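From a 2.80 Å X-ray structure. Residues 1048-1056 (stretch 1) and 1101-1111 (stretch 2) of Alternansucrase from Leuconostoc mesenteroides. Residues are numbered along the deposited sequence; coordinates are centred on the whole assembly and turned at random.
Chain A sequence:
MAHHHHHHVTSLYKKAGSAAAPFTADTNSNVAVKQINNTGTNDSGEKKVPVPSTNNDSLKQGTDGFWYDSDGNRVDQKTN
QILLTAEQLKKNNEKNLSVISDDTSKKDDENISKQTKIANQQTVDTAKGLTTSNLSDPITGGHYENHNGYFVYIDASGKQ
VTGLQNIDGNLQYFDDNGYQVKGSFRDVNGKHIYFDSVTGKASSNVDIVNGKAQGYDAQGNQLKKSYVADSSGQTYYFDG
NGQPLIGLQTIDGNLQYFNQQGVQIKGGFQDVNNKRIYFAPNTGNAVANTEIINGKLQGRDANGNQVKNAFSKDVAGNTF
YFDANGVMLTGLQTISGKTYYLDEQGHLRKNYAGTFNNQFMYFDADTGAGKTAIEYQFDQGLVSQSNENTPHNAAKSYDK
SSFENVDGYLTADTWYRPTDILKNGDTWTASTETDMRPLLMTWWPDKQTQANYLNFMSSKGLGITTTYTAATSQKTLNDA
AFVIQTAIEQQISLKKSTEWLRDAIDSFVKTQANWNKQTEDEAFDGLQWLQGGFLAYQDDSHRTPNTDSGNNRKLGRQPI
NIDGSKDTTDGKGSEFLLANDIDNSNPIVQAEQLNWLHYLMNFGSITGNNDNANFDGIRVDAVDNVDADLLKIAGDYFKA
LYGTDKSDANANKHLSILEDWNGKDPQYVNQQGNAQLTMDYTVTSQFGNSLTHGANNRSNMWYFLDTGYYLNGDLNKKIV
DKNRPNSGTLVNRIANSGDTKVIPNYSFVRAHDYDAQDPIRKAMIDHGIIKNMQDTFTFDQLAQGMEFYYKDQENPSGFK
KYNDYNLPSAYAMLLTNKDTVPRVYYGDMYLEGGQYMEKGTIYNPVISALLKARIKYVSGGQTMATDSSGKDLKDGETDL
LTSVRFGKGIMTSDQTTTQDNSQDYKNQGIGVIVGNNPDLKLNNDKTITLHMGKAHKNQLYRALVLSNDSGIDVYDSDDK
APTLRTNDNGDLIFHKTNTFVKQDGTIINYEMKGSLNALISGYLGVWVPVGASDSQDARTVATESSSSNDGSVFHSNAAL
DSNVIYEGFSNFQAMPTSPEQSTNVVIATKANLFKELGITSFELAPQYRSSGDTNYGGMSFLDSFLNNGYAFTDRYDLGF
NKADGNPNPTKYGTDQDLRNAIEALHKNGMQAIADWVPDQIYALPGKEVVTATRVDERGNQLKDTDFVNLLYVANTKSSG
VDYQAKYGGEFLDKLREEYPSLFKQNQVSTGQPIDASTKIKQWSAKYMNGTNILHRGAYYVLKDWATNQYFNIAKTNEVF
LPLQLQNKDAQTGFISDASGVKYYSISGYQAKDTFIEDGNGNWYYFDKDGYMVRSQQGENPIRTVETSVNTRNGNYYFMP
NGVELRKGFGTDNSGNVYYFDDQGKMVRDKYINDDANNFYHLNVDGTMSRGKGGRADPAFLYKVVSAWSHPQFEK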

# COMPACT_ATOMS: atom_id res chain seq x y z
N GLY A 1048 -11.04 -13.65 17.35
CA GLY A 1048 -10.35 -13.64 18.65
C GLY A 1048 -8.83 -13.54 18.61
O GLY A 1048 -8.15 -14.40 19.13
N PHE A 1049 -8.30 -12.53 17.94
CA PHE A 1049 -6.90 -12.29 17.90
C PHE A 1049 -6.74 -10.91 17.36
O PHE A 1049 -7.65 -10.34 16.79
CB PHE A 1049 -6.19 -13.29 16.99
CG PHE A 1049 -6.47 -13.10 15.54
CD1 PHE A 1049 -7.64 -13.60 14.98
CD2 PHE A 1049 -5.55 -12.45 14.72
CE1 PHE A 1049 -7.92 -13.42 13.64
CE2 PHE A 1049 -5.81 -12.30 13.39
CZ PHE A 1049 -6.99 -12.78 12.84
N SER A 1050 -5.55 -10.38 17.56
CA SER A 1050 -5.14 -9.10 17.00
C SER A 1050 -3.77 -9.29 16.38
O SER A 1050 -2.94 -10.02 16.93
CB SER A 1050 -5.06 -8.09 18.11
OG SER A 1050 -4.20 -7.02 17.77
N ASN A 1051 -3.54 -8.68 15.22
CA ASN A 1051 -2.22 -8.77 14.58
C ASN A 1051 -1.08 -8.16 15.37
O ASN A 1051 0.08 -8.46 15.08
CB ASN A 1051 -2.23 -8.12 13.21
CG ASN A 1051 -2.83 -9.01 12.16
OD1 ASN A 1051 -2.68 -10.24 12.20
ND2 ASN A 1051 -3.50 -8.41 11.18
N PHE A 1052 -1.40 -7.34 16.37
CA PHE A 1052 -0.39 -6.62 17.09
C PHE A 1052 -0.14 -7.10 18.51
O PHE A 1052 0.52 -6.42 19.29
CB PHE A 1052 -0.75 -5.16 17.01
CG PHE A 1052 -0.86 -4.68 15.59
CD1 PHE A 1052 -2.01 -4.88 14.87
CD2 PHE A 1052 0.22 -4.12 14.95
CE1 PHE A 1052 -2.10 -4.49 13.56
CE2 PHE A 1052 0.13 -3.69 13.65
CZ PHE A 1052 -1.03 -3.88 12.95
N GLN A 1053 -0.59 -8.31 18.80
CA GLN A 1053 -0.27 -8.96 20.06
C GLN A 1053 1.23 -9.10 20.16
O GLN A 1053 1.90 -9.30 19.17
CB GLN A 1053 -0.89 -10.36 20.10
CG GLN A 1053 -2.41 -10.39 20.24
CD GLN A 1053 -3.01 -11.78 20.08
OE1 GLN A 1053 -4.07 -11.94 19.47
NE2 GLN A 1053 -2.34 -12.78 20.65
N ALA A 1054 1.76 -8.98 21.36
CA ALA A 1054 3.15 -9.32 21.63
C ALA A 1054 3.37 -10.84 21.59
O ALA A 1054 2.43 -11.62 21.67
CB ALA A 1054 3.55 -8.78 22.99
N MET A 1055 4.62 -11.24 21.43
CA MET A 1055 4.97 -12.66 21.48
C MET A 1055 4.75 -13.11 22.92
O MET A 1055 4.97 -12.33 23.83
CB MET A 1055 6.42 -12.89 21.07
CG MET A 1055 6.72 -12.53 19.62
SD MET A 1055 5.95 -13.62 18.41
CE MET A 1055 6.81 -15.17 18.76
N PRO A 1056 4.32 -14.37 23.13
CA PRO A 1056 4.17 -14.88 24.48
C PRO A 1056 5.45 -14.78 25.32
O PRO A 1056 6.52 -15.23 24.89
CB PRO A 1056 3.80 -16.36 24.27
CG PRO A 1056 3.25 -16.44 22.91
CD PRO A 1056 3.88 -15.35 22.11
N PHE A 1101 7.15 -7.47 5.05
CA PHE A 1101 5.82 -6.96 5.45
C PHE A 1101 5.55 -7.20 6.94
O PHE A 1101 6.13 -8.11 7.52
CB PHE A 1101 4.76 -7.62 4.58
CG PHE A 1101 3.42 -6.97 4.67
CD1 PHE A 1101 3.24 -5.66 4.29
CD2 PHE A 1101 2.32 -7.70 5.12
CE1 PHE A 1101 1.99 -5.07 4.38
CE2 PHE A 1101 1.07 -7.14 5.21
CZ PHE A 1101 0.90 -5.82 4.84
N LEU A 1102 4.68 -6.40 7.56
CA LEU A 1102 4.42 -6.52 9.00
C LEU A 1102 3.84 -7.87 9.45
O LEU A 1102 4.13 -8.33 10.55
CB LEU A 1102 3.60 -5.34 9.53
CG LEU A 1102 2.07 -5.23 9.41
CD1 LEU A 1102 1.64 -4.11 10.32
CD2 LEU A 1102 1.63 -4.89 8.00
N ASP A 1103 3.05 -8.52 8.59
CA ASP A 1103 2.59 -9.89 8.84
C ASP A 1103 3.74 -10.82 9.17
O ASP A 1103 3.61 -11.69 10.01
CB ASP A 1103 1.85 -10.46 7.63
CG ASP A 1103 0.47 -9.88 7.45
OD1 ASP A 1103 0.11 -8.99 8.25
OD2 ASP A 1103 -0.24 -10.32 6.48
N SER A 1104 4.87 -10.63 8.48
CA SER A 1104 5.99 -11.53 8.61
C SER A 1104 6.74 -11.25 9.89
O SER A 1104 6.98 -12.16 10.68
CB SER A 1104 6.92 -11.43 7.41
OG SER A 1104 7.82 -12.53 7.37
N PHE A 1105 7.13 -10.01 10.11
CA PHE A 1105 7.95 -9.71 11.28
C PHE A 1105 7.15 -9.59 12.58
O PHE A 1105 7.74 -9.67 13.67
CB PHE A 1105 8.90 -8.52 11.05
CG PHE A 1105 8.22 -7.21 10.71
CD1 PHE A 1105 7.64 -6.45 11.71
CD2 PHE A 1105 8.25 -6.70 9.42
CE1 PHE A 1105 7.04 -5.25 11.42
CE2 PHE A 1105 7.65 -5.48 9.13
CZ PHE A 1105 7.03 -4.75 10.13
N LEU A 1106 5.84 -9.42 12.49
CA LEU A 1106 4.98 -9.54 13.67
C LEU A 1106 4.43 -10.96 13.91
O LEU A 1106 3.62 -11.17 14.79
CB LEU A 1106 3.85 -8.50 13.64
CG LEU A 1106 4.27 -7.02 13.74
CD1 LEU A 1106 3.04 -6.13 13.74
CD2 LEU A 1106 5.07 -6.79 15.00
N ASN A 1107 4.86 -11.93 13.12
CA ASN A 1107 4.55 -13.33 13.37
C ASN A 1107 3.08 -13.65 13.56
O ASN A 1107 2.72 -14.58 14.29
CB ASN A 1107 5.37 -13.83 14.56
CG ASN A 1107 6.87 -13.66 14.35
OD1 ASN A 1107 7.37 -13.77 13.24
ND2 ASN A 1107 7.58 -13.39 15.42
N ASN A 1108 2.22 -12.90 12.88
CA ASN A 1108 0.79 -13.04 13.11
C ASN A 1108 0.17 -14.25 12.44
O ASN A 1108 -1.01 -14.58 12.70
CB ASN A 1108 0.04 -11.76 12.74
CG ASN A 1108 0.10 -11.44 11.28
OD1 ASN A 1108 0.24 -12.33 10.45
ND2 ASN A 1108 -0.05 -10.17 10.95
N GLY A 1109 0.93 -14.90 11.57
CA GLY A 1109 0.48 -16.14 10.93
C GLY A 1109 -0.02 -16.00 9.51
O GLY A 1109 -0.15 -16.99 8.81
N TYR A 1110 -0.29 -14.76 9.08
CA TYR A 1110 -0.66 -14.49 7.69
C TYR A 1110 0.51 -14.62 6.72
O TYR A 1110 0.28 -14.80 5.53
CB TYR A 1110 -1.32 -13.12 7.53
CG TYR A 1110 -2.76 -13.14 7.97
CD1 TYR A 1110 -3.72 -13.81 7.23
CD2 TYR A 1110 -3.15 -12.54 9.15
CE1 TYR A 1110 -5.04 -13.86 7.63
CE2 TYR A 1110 -4.47 -12.58 9.56
CZ TYR A 1110 -5.40 -13.23 8.80
OH TYR A 1110 -6.71 -13.26 9.25
N ALA A 1111 1.74 -14.55 7.23
CA ALA A 1111 2.93 -14.73 6.40
C ALA A 1111 3.66 -15.97 6.87
O ALA A 1111 4.19 -16.00 7.97
CB ALA A 1111 3.84 -13.51 6.48

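Contacts between loops that lie far apart in sequence are often held by shape and apolar burial, while the hydrogen bonds serve mainly to fix each loop in its own conformation. The pairing of residues 1048-1056 with 1101-1111 in alternansucrase is a compact example. No hydrogen bond crosses between the two stretches, yet together they bury 411 Å² of surface.

The apolar centre is built around Phe-1052. Its CA-to-CB bond points away from the second stretch, but with chi1 in the m rotamer the ring swings back, so that its end reaches two leucines. CE2 of Phe-1052 lies 3.7 Å from CD1 of Leu-1102, and CD2 of Phe-1052 lies 3.7 Å from CD1 of Leu-1106. Both methyls approach the ring obliquely, and the contact is one of van der Waals packing and exclusion of water. The two leucines can serve the same ring because they stand four residues apart, Leu-1102 in the short helix 1102-1105 and Leu-1106 just after it. The backbone bond from Leu-1106 N to Leu-1102 O, at 2.8 Å, spans that same interval, and both CA-to-CB bonds point toward the first stretch.

A second apolar contact joins Phe-1049 to Tyr-1110, with CE2 of Phe-1049 4.1 Å from CE2 of Tyr-1110. The tyrosine hydroxyl sits at the edge of the phenylalanine ring, its OH 3.6 Å from CZ of Phe-1049. That hydroxyl is hydrogen-bonded elsewhere in the structure, so its place beside a hydrocarbon edge does not leave it unsatisfied.

Between these aromatic contacts the backbones come closest at Asn-1051 and Asn-1108, whose CA atoms are 5.4 Å apart. Neither backbone forms a strand here. The first stretch instead bends through a type I turn from Ser-1050 to Gln-1053. The closing bond from Gln-1053 N to Ser-1050 O is weak at 3.5 Å, but side chains reinforce it: Ser-1050 N donates to Gln-1053 OE1 at 2.9 Å, and Phe-1052 N donates to Ser-1050 OG at 3.1 Å. The turn thus holds in place the segment that carries Asn-1051 and Phe-1052.

At the polar edge, proximity and bonding must be distinguished. Asn-1051 OD1 is only 2.9 Å from Asn-1108 ND2, but the angle is poor and no hydrogen bond results. The amide of Asn-1108 is instead committed within its own stretch: ND2 donates to Asp-1103 OD1 at 3.0 Å, while OD1 accepts from Tyr-1110 N at 2.8 Å. These two bonds tie the helix to the loop that follows and help position Tyr-1110, whose ring edge faces Asn-1051 OD1, 3.8 Å from CD2 of Tyr-1110. Farther out, the partly exposed Met-1055, with all three chi angles in m, brings its side chain against that of Asn-1107. The general lesson is that internal hydrogen bonds can shape two loops whose mutual contact is largely one of packing.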